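Local coordinates for protein putrescine aminotransferase (Halomonas elongata DSM 2581, PDB 6GWI) that probably transfers amino groups from amines such as putrescine to carbonyl acceptors, as a pyridoxal-5'-phosphate-dependent class III aminotransferase, at residues B[105-110]-B[299-304]; B[142-147]-B[218-223]; B[253-258]-B[279-284]. All coordinates share one frame; numbering follows the deposited sequence.

Contact 1 of 3, residues B[105-110]-B[299-304]; sequences PAHINR and VGDRVA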
# COMPACT_ATOMS: atom_id res chain seq x y z
N PRO B 105 1.72 22.59 -8.06
CA PRO B 105 1.09 23.79 -8.64
C PRO B 105 0.41 24.63 -7.57
O PRO B 105 0.24 24.23 -6.42
CB PRO B 105 0.06 23.21 -9.63
CG PRO B 105 0.58 21.87 -9.96
CD PRO B 105 1.23 21.36 -8.71
N ALA B 106 -0.01 25.82 -7.99
CA ALA B 106 -0.69 26.74 -7.09
C ALA B 106 -1.98 26.11 -6.56
O ALA B 106 -2.64 25.33 -7.25
CB ALA B 106 -1.00 28.06 -7.80
N HIS B 107 -2.32 26.46 -5.33
CA HIS B 107 -3.54 26.05 -4.65
C HIS B 107 -3.51 24.59 -4.23
O HIS B 107 -4.53 24.05 -3.78
CB HIS B 107 -4.77 26.25 -5.55
CG HIS B 107 -4.85 27.61 -6.18
ND1 HIS B 107 -4.87 28.77 -5.45
CD2 HIS B 107 -4.90 27.98 -7.48
CE1 HIS B 107 -4.93 29.80 -6.27
NE2 HIS B 107 -4.95 29.35 -7.51
N ILE B 108 -2.36 23.93 -4.36
CA ILE B 108 -2.17 22.56 -3.89
C ILE B 108 -1.09 22.64 -2.81
O ILE B 108 0.11 22.67 -3.13
CB ILE B 108 -1.79 21.62 -5.03
CG1 ILE B 108 -2.91 21.65 -6.08
CG2 ILE B 108 -1.58 20.20 -4.51
CD1 ILE B 108 -2.59 20.94 -7.37
N ASN B 109 -1.50 22.69 -1.55
CA ASN B 109 -0.59 23.02 -0.46
C ASN B 109 -0.53 21.98 0.65
O ASN B 109 0.14 22.22 1.67
CB ASN B 109 -0.99 24.38 0.14
CG ASN B 109 -0.89 25.51 -0.88
OD1 ASN B 109 0.17 25.76 -1.44
ND2 ASN B 109 -2.01 26.19 -1.11
N ARG B 110 -1.18 20.83 0.50
CA ARG B 110 -1.15 19.80 1.54
C ARG B 110 -0.96 18.43 0.91
O ARG B 110 -1.25 18.22 -0.28
CB ARG B 110 -2.42 19.82 2.40
CG ARG B 110 -2.50 21.03 3.31
CD ARG B 110 -3.92 21.28 3.79
NE ARG B 110 -4.03 22.56 4.49
CZ ARG B 110 -4.55 23.67 3.96
NH1 ARG B 110 -5.01 23.69 2.72
NH2 ARG B 110 -4.60 24.78 4.69
N VAL B 299 -3.16 17.50 -2.14
CA VAL B 299 -4.56 17.85 -1.92
C VAL B 299 -4.72 19.34 -2.18
O VAL B 299 -4.04 20.17 -1.56
CB VAL B 299 -5.02 17.49 -0.50
CG1 VAL B 299 -6.50 17.83 -0.30
CG2 VAL B 299 -4.77 16.01 -0.20
N GLY B 300 -5.64 19.68 -3.08
CA GLY B 300 -5.90 21.07 -3.38
C GLY B 300 -6.65 21.77 -2.27
O GLY B 300 -7.31 21.15 -1.43
N ASP B 301 -6.56 23.10 -2.28
CA ASP B 301 -7.14 23.90 -1.20
C ASP B 301 -8.64 23.67 -1.06
O ASP B 301 -9.17 23.70 0.05
CB ASP B 301 -6.87 25.39 -1.45
CG ASP B 301 -5.43 25.78 -1.19
OD1 ASP B 301 -4.73 25.06 -0.44
OD2 ASP B 301 -4.99 26.82 -1.73
N ARG B 302 -9.34 23.49 -2.18
CA ARG B 302 -10.79 23.33 -2.12
C ARG B 302 -11.17 22.07 -1.34
O ARG B 302 -12.06 22.12 -0.47
CB ARG B 302 -11.40 23.34 -3.52
CG ARG B 302 -12.90 23.08 -3.52
CD ARG B 302 -13.57 23.49 -4.82
NE ARG B 302 -13.43 24.94 -5.00
CZ ARG B 302 -13.82 25.61 -6.08
NH1 ARG B 302 -14.38 24.99 -7.11
NH2 ARG B 302 -13.64 26.93 -6.13
N VAL B 303 -10.55 20.93 -1.64
CA VAL B 303 -10.86 19.72 -0.90
C VAL B 303 -10.30 19.81 0.52
O VAL B 303 -10.97 19.43 1.49
CB VAL B 303 -10.33 18.47 -1.63
CG1 VAL B 303 -10.48 17.22 -0.76
CG2 VAL B 303 -11.07 18.30 -2.95
N ALA B 304 -9.08 20.32 0.66
CA ALA B 304 -8.45 20.38 1.98
C ALA B 304 -9.27 21.21 2.95
O ALA B 304 -9.44 20.83 4.12
CB ALA B 304 -7.04 20.95 1.85
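The far end of the Arg-110 side chain overlaps the methyl group of Ala-304, NH1 lying 3.5 Å from its CB. The chain is extended from CG to NE, which carries the guanidinium along the start of helix 301-311 and brings NH1 to 3.5 Å from OD1 of Asp-301, a salt bridge at the long end of the range. The guanidinium and carboxylate planes stand 67° apart, so the two charged groups meet crosswise and not as a flat, two-pronged pair. OD1 has a second, closer partner: ND2 of Asn-109 donates to the syn lone pair of OD1 at 3.0 Å, with an angle of 155° at the hydrogen. One carboxylate oxygen thus gathers two side chains of the facing segment.

The backbone of Asp-301 is held too. Its N bonds to O of His-107 at 2.7 Å, approached nearly end-on to the carbonyl (C=O...N angle 167°), and CA of the preceding Gly-300 touches the same oxygen at 3.3 Å. His-107 is the third residue of a type II turn running from Pro-105 to Ile-108. On the strand side, N of Val-299 donates to O of Arg-110 at 2.8 Å in an antiparallel hydrogen-bonded pair.

Gly-300 occupies the N-cap of helix 301-311, which follows strand 295-300 in the chain. Asn-109 O also accepts a hydrogen bond from His-14 of the second subunit, and Arg-110 packs on that subunit's Ala-13. Within the chain, the side chain of Val-299 touches both Leu-280 of strand 280-283 and Met-127 of helix 117-134.

Contact 2 of 3, residues B[142-147]-B[218-223]; sequences WIIGRE and AAFIAE. With PLP (pyridoxal-5'-phosphate), chain D.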
# COMPACT_ATOMS: atom_id res chain seq x y z
N TRP B 142 -20.39 9.51 -8.15
CA TRP B 142 -19.83 8.80 -9.29
C TRP B 142 -18.46 9.36 -9.68
O TRP B 142 -18.25 10.58 -9.70
CB TRP B 142 -20.78 8.88 -10.49
CG TRP B 142 -21.90 7.89 -10.43
CD1 TRP B 142 -23.09 8.04 -9.79
CD2 TRP B 142 -21.93 6.60 -11.05
NE1 TRP B 142 -23.87 6.92 -9.96
CE2 TRP B 142 -23.18 6.02 -10.74
CE3 TRP B 142 -21.04 5.87 -11.84
CZ2 TRP B 142 -23.55 4.75 -11.18
CZ3 TRP B 142 -21.41 4.61 -12.29
CH2 TRP B 142 -22.65 4.07 -11.95
N ILE B 143 -17.54 8.46 -9.98
CA ILE B 143 -16.22 8.80 -10.49
C ILE B 143 -16.17 8.37 -11.95
O ILE B 143 -16.50 7.22 -12.27
CB ILE B 143 -15.09 8.12 -9.70
CG1 ILE B 143 -15.31 8.26 -8.19
CG2 ILE B 143 -13.73 8.68 -10.11
CD1 ILE B 143 -15.15 9.64 -7.67
N ILE B 144 -15.76 9.27 -12.83
CA ILE B 144 -15.59 8.95 -14.24
C ILE B 144 -14.10 8.78 -14.51
O ILE B 144 -13.33 9.73 -14.38
CB ILE B 144 -16.20 10.01 -15.16
CG1 ILE B 144 -17.70 10.16 -14.89
CG2 ILE B 144 -15.94 9.65 -16.61
CD1 ILE B 144 -18.30 11.39 -15.50
N GLY B 145 -13.70 7.56 -14.86
CA GLY B 145 -12.39 7.29 -15.41
C GLY B 145 -12.47 7.00 -16.90
O GLY B 145 -13.48 7.23 -17.56
N ARG B 146 -11.36 6.48 -17.42
CA ARG B 146 -11.27 6.17 -18.84
C ARG B 146 -10.92 4.70 -19.03
O ARG B 146 -10.21 4.09 -18.22
CB ARG B 146 -10.22 7.05 -19.53
CG ARG B 146 -10.52 8.53 -19.42
CD ARG B 146 -9.50 9.40 -20.15
NE ARG B 146 -8.14 9.16 -19.69
CZ ARG B 146 -7.09 9.89 -20.05
NH1 ARG B 146 -7.24 10.94 -20.85
NH2 ARG B 146 -5.88 9.59 -19.58
N GLU B 147 -11.44 4.14 -20.12
CA GLU B 147 -11.03 2.81 -20.54
C GLU B 147 -9.53 2.78 -20.80
O GLU B 147 -8.94 3.76 -21.28
CB GLU B 147 -11.81 2.40 -21.79
CG GLU B 147 -13.27 2.03 -21.50
CD GLU B 147 -13.39 0.73 -20.72
OE1 GLU B 147 -12.40 -0.05 -20.71
OE2 GLU B 147 -14.46 0.47 -20.13
N ALA B 218 -19.15 13.00 -8.93
CA ALA B 218 -18.22 13.54 -7.95
C ALA B 218 -16.89 13.98 -8.55
O ALA B 218 -16.33 14.99 -8.12
CB ALA B 218 -17.95 12.50 -6.85
N ALA B 219 -16.37 13.26 -9.55
CA ALA B 219 -15.02 13.54 -10.01
C ALA B 219 -14.74 12.87 -11.34
O ALA B 219 -15.36 11.86 -11.70
CB ALA B 219 -13.98 13.09 -8.97
N PHE B 220 -13.79 13.45 -12.06
CA PHE B 220 -13.17 12.86 -13.24
C PHE B 220 -11.71 12.57 -12.91
O PHE B 220 -11.01 13.44 -12.39
CB PHE B 220 -13.29 13.80 -14.44
CG PHE B 220 -12.48 13.39 -15.64
CD1 PHE B 220 -12.74 12.20 -16.31
CD2 PHE B 220 -11.48 14.21 -16.13
CE1 PHE B 220 -12.00 11.84 -17.42
CE2 PHE B 220 -10.74 13.85 -17.24
CZ PHE B 220 -11.00 12.66 -17.89
N ILE B 221 -11.27 11.34 -13.16
CA ILE B 221 -9.91 10.91 -12.85
C ILE B 221 -9.23 10.50 -14.15
O ILE B 221 -9.83 9.78 -14.97
CB ILE B 221 -9.90 9.76 -11.82
CG1 ILE B 221 -8.46 9.45 -11.39
CG2 ILE B 221 -10.56 8.51 -12.40
CD1 ILE B 221 -8.34 8.37 -10.30
N ALA B 222 -8.00 10.95 -14.35
CA ALA B 222 -7.28 10.63 -15.57
C ALA B 222 -5.78 10.78 -15.36
O ALA B 222 -5.34 11.66 -14.61
CB ALA B 222 -7.74 11.53 -16.73
N GLU B 223 -5.01 9.91 -16.00
CA GLU B 223 -3.58 10.13 -16.15
C GLU B 223 -3.36 11.22 -17.19
O GLU B 223 -3.99 11.17 -18.25
CB GLU B 223 -2.87 8.84 -16.59
CG GLU B 223 -3.12 7.62 -15.71
CD GLU B 223 -2.82 6.31 -16.43
OE1 GLU B 223 -1.63 6.00 -16.67
OE2 GLU B 223 -3.78 5.59 -16.78
N1 PLP D . -1.49 5.09 -10.97
C2 PLP D . -0.70 5.03 -12.11
C2A PLP D . -0.91 6.03 -13.21
C3 PLP D . 0.27 4.05 -12.22
O3 PLP D . 1.04 4.00 -13.35
C4 PLP D . 0.48 3.12 -11.19
C4A PLP D . 1.86 2.55 -11.03
C5 PLP D . -0.33 3.19 -10.05
C6 PLP D . -1.31 4.18 -9.95
C5A PLP D . -0.18 2.22 -8.91
O4P PLP D . 0.94 2.50 -8.11
P PLP D . 1.50 1.35 -7.13
O1P PLP D . 0.40 0.94 -6.17
O2P PLP D . 2.70 1.87 -6.39
O3P PLP D . 1.90 0.16 -7.97
O HOH W 1 -6.29 7.68 -17.45
O HOH W 2 -8.89 7.49 -15.98
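A bend at chi3 (-56°) in Arg-146 turns its guanidinium over Ala-222, whose CB sits above the centre of one face, 3.8 Å from CZ. Phe-220 has its CG anti to the backbone N (chi1 170°), and this brings the ring edge to the aliphatic part of the same arginine, CE1 of Phe-220 lying 4.1 Å from CG of Arg-146. The ring and guanidinium planes are almost perpendicular, 85° apart, so the phenyl flanks the arginine stem and does not stack on its charged end.

That end is buried and supplied with several acceptors. NH2 makes a weak, bent hydrogen bond to O of Glu-223 at 2.8 Å and a further one to a water, which also accepts from N of Glu-223; NH1 bonds to the hydroxyl of Tyr-238. A second water accepts from N of Arg-146 and donates to O of Ile-221, bridging the strands where direct backbone-to-backbone bonds have ceased.

Upstream the strands pair in parallel, Ile-143 beside Ala-219 and Ile-144 beside Phe-220. The start departs from this pattern, O of Trp-142 being shared by two amides, Ala-218 N at 2.7 Å and Ala-219 N at 3.3 Å; Ile-144 N then donates to Ala-219 O at 2.9 Å, and Ile-144 O accepts from Ile-221 N. CD1 of Ile-143 packs on CB of Ala-219 at 3.9 Å.

Glu-223 follows strand 217-222, its OE1 3.5 Å from C2A of PLP and its carboxylate fixed by the amides of Tyr-150 and Gly-227. Delivering pocket residues from the C-terminal ends of parallel strands is usual in alpha/beta folds, and here it is consistent with the fold type I architecture of class III aminotransferases.

Contact 3 of 3, residues B[253-258]-B[279-284]; sequences LVADEV and DLMPIA. With PLP (pyridoxal-5'-phosphate), chain D.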
# COMPACT_ATOMS: atom_id res chain seq x y z
N LEU B 253 -11.40 17.38 -10.29
CA LEU B 253 -10.42 16.83 -11.22
C LEU B 253 -9.34 16.11 -10.43
O LEU B 253 -8.68 16.73 -9.58
CB LEU B 253 -9.81 17.92 -12.09
CG LEU B 253 -8.67 17.48 -13.01
CD1 LEU B 253 -9.12 16.43 -14.00
CD2 LEU B 253 -8.09 18.68 -13.75
N VAL B 254 -9.15 14.83 -10.71
CA VAL B 254 -8.06 14.04 -10.14
C VAL B 254 -7.10 13.73 -11.28
O VAL B 254 -7.44 12.99 -12.21
CB VAL B 254 -8.56 12.75 -9.47
CG1 VAL B 254 -7.39 11.99 -8.85
CG2 VAL B 254 -9.62 13.07 -8.43
N ALA B 255 -5.90 14.28 -11.20
CA ALA B 255 -4.82 13.97 -12.14
C ALA B 255 -3.91 12.94 -11.48
O ALA B 255 -3.23 13.25 -10.50
CB ALA B 255 -4.05 15.24 -12.52
N ASP B 256 -3.93 11.71 -12.00
CA ASP B 256 -3.09 10.65 -11.45
C ASP B 256 -1.67 10.84 -11.97
O ASP B 256 -1.38 10.57 -13.14
CB ASP B 256 -3.64 9.27 -11.84
CG ASP B 256 -2.90 8.13 -11.15
OD1 ASP B 256 -1.75 8.33 -10.72
OD2 ASP B 256 -3.47 7.02 -11.05
N GLU B 257 -0.78 11.31 -11.08
CA GLU B 257 0.58 11.68 -11.43
C GLU B 257 1.60 10.62 -11.03
O GLU B 257 2.79 10.92 -10.90
CB GLU B 257 0.95 13.01 -10.78
CG GLU B 257 0.14 14.19 -11.27
CD GLU B 257 0.66 14.74 -12.58
OE1 GLU B 257 1.67 14.20 -13.10
OE2 GLU B 257 0.07 15.71 -13.09
N VAL B 258 1.15 9.38 -10.80
CA VAL B 258 2.05 8.35 -10.29
C VAL B 258 3.20 8.10 -11.25
O VAL B 258 4.34 7.87 -10.82
CB VAL B 258 1.25 7.07 -9.99
CG1 VAL B 258 2.17 5.89 -9.70
CG2 VAL B 258 0.32 7.30 -8.80
N ASP B 279 -7.77 19.00 -8.38
CA ASP B 279 -8.11 19.11 -6.97
C ASP B 279 -7.34 18.10 -6.14
O ASP B 279 -7.06 18.36 -4.96
CB ASP B 279 -9.62 18.93 -6.80
CG ASP B 279 -10.41 20.02 -7.49
OD1 ASP B 279 -10.41 21.16 -6.99
OD2 ASP B 279 -10.99 19.75 -8.56
N LEU B 280 -6.96 16.98 -6.74
CA LEU B 280 -6.18 15.95 -6.07
C LEU B 280 -5.20 15.36 -7.06
O LEU B 280 -5.48 15.24 -8.25
CB LEU B 280 -7.09 14.85 -5.50
CG LEU B 280 -8.20 15.31 -4.55
CD1 LEU B 280 -9.24 14.21 -4.40
CD2 LEU B 280 -7.64 15.69 -3.19
N MET B 281 -4.02 14.97 -6.55
CA MET B 281 -2.98 14.37 -7.37
C MET B 281 -2.31 13.23 -6.60
O MET B 281 -1.51 13.48 -5.68
CB MET B 281 -1.93 15.40 -7.80
CG MET B 281 -2.42 16.47 -8.77
SD MET B 281 -1.09 17.51 -9.43
CE MET B 281 -0.33 18.08 -7.91
N PRO B 282 -2.64 11.98 -6.92
CA PRO B 282 -1.87 10.87 -6.35
C PRO B 282 -0.48 10.79 -6.97
O PRO B 282 -0.27 11.14 -8.13
CB PRO B 282 -2.71 9.63 -6.67
CG PRO B 282 -3.58 10.03 -7.82
CD PRO B 282 -3.79 11.52 -7.72
N ILE B 283 0.48 10.35 -6.16
CA ILE B 283 1.88 10.29 -6.56
C ILE B 283 2.54 9.08 -5.92
O ILE B 283 2.10 8.58 -4.88
CB ILE B 283 2.64 11.59 -6.18
CG1 ILE B 283 2.45 11.88 -4.69
CG2 ILE B 283 2.18 12.75 -7.04
CD1 ILE B 283 3.29 13.02 -4.18
N ALA B 284 3.62 8.62 -6.56
CA ALA B 284 4.48 7.56 -6.04
C ALA B 284 5.64 7.38 -7.02
O ALA B 284 6.10 8.36 -7.62
CB ALA B 284 3.71 6.25 -5.86
N1 PLP D . -1.49 5.09 -10.97
C2 PLP D . -0.70 5.03 -12.11
C2A PLP D . -0.91 6.03 -13.21
C3 PLP D . 0.27 4.05 -12.22
O3 PLP D . 1.04 4.00 -13.35
C4 PLP D . 0.48 3.12 -11.19
C4A PLP D . 1.86 2.55 -11.03
C5 PLP D . -0.33 3.19 -10.05
C6 PLP D . -1.31 4.18 -9.95
C5A PLP D . -0.18 2.22 -8.91
O4P PLP D . 0.94 2.50 -8.11
P PLP D . 1.50 1.35 -7.13
O1P PLP D . 0.40 0.94 -6.17
O2P PLP D . 2.70 1.87 -6.39
O3P PLP D . 1.90 0.16 -7.97
O HOH W 3 4.41 10.42 -8.88
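Val-258, backed by Pro-282 and Ala-284, spreads its isopropyl group over one face of the PLP pyridine ring, CB 3.5 Å from N1 and CG1 3.6 Å from C4. At the nitrogen rim of that ring the carboxylate of Asp-256 arrives, OD2 2.8 Å from N1. An aspartate facing the pyridine nitrogen is a hallmark of fold type I aminotransferases, and here it follows directly on strand 252-255.

Asp-256 is held from several directions. Its CG is anti to the backbone N (chi1 -173°), which sends the carboxylate toward the cofactor; OD1 accepts from N of Val-258 at 3.1 Å, closing an Asx turn, while OD2 is bonded by His-151 and Asn-121. The proline ring of Pro-282 presses on the same residue, its CG 3.7 Å from CA of Asp-256. An alanine in place of Asp-256 would probably leave PLP N1 without its acidic mate and Val-258 N without the bond that orders the turn.

The two strands run in parallel, their short axes 21° apart. Ala-255 N donates to Leu-280 O, and past the end of strand 253-255 Glu-257 N still reaches Pro-282 O at 3.0 Å. Pro-282 has no amide hydrogen to offer O of Ala-255; its CD instead touches that oxygen at 3.3 Å. The side chains of Glu-257 and Met-281 run alongside each other, CG of the glutamate against SD of the methionine, with the glutamate carboxylate taken up by the amides of Gly-270 and Ser-271.

At the opposite end, Asp-279 reaches back with its side chain: OD2, through its anti lone pair, accepts from N of Leu-253 at 3.0 Å, with an angle of 169° at the hydrogen.

Overall arrangement
Taken together, the three contacts sample one broad sheet, ordered 177-180, 142-146, 217-222, 252-255, 280-283, 295-300 and 108-114, with 295-300 antiparallel to its neighbours. This matches the seven-stranded sheet of fold type I enzymes. Contact 3 lies in the middle: its centre is about 11 Å from that of contact 2, tied by Phe-220 O to Val-254 N, and about 12 Å from that of contact 1, where Asp-279 O meets Gly-300 N. Contacts 1 and 2 do not touch, their centres about 19 Å apart. Along the chain, contacts 2 and 3 follow in series inside the loop closed by contact 1. Contacts 2 and 3 both reach PLP; contact 1 faces the second subunit.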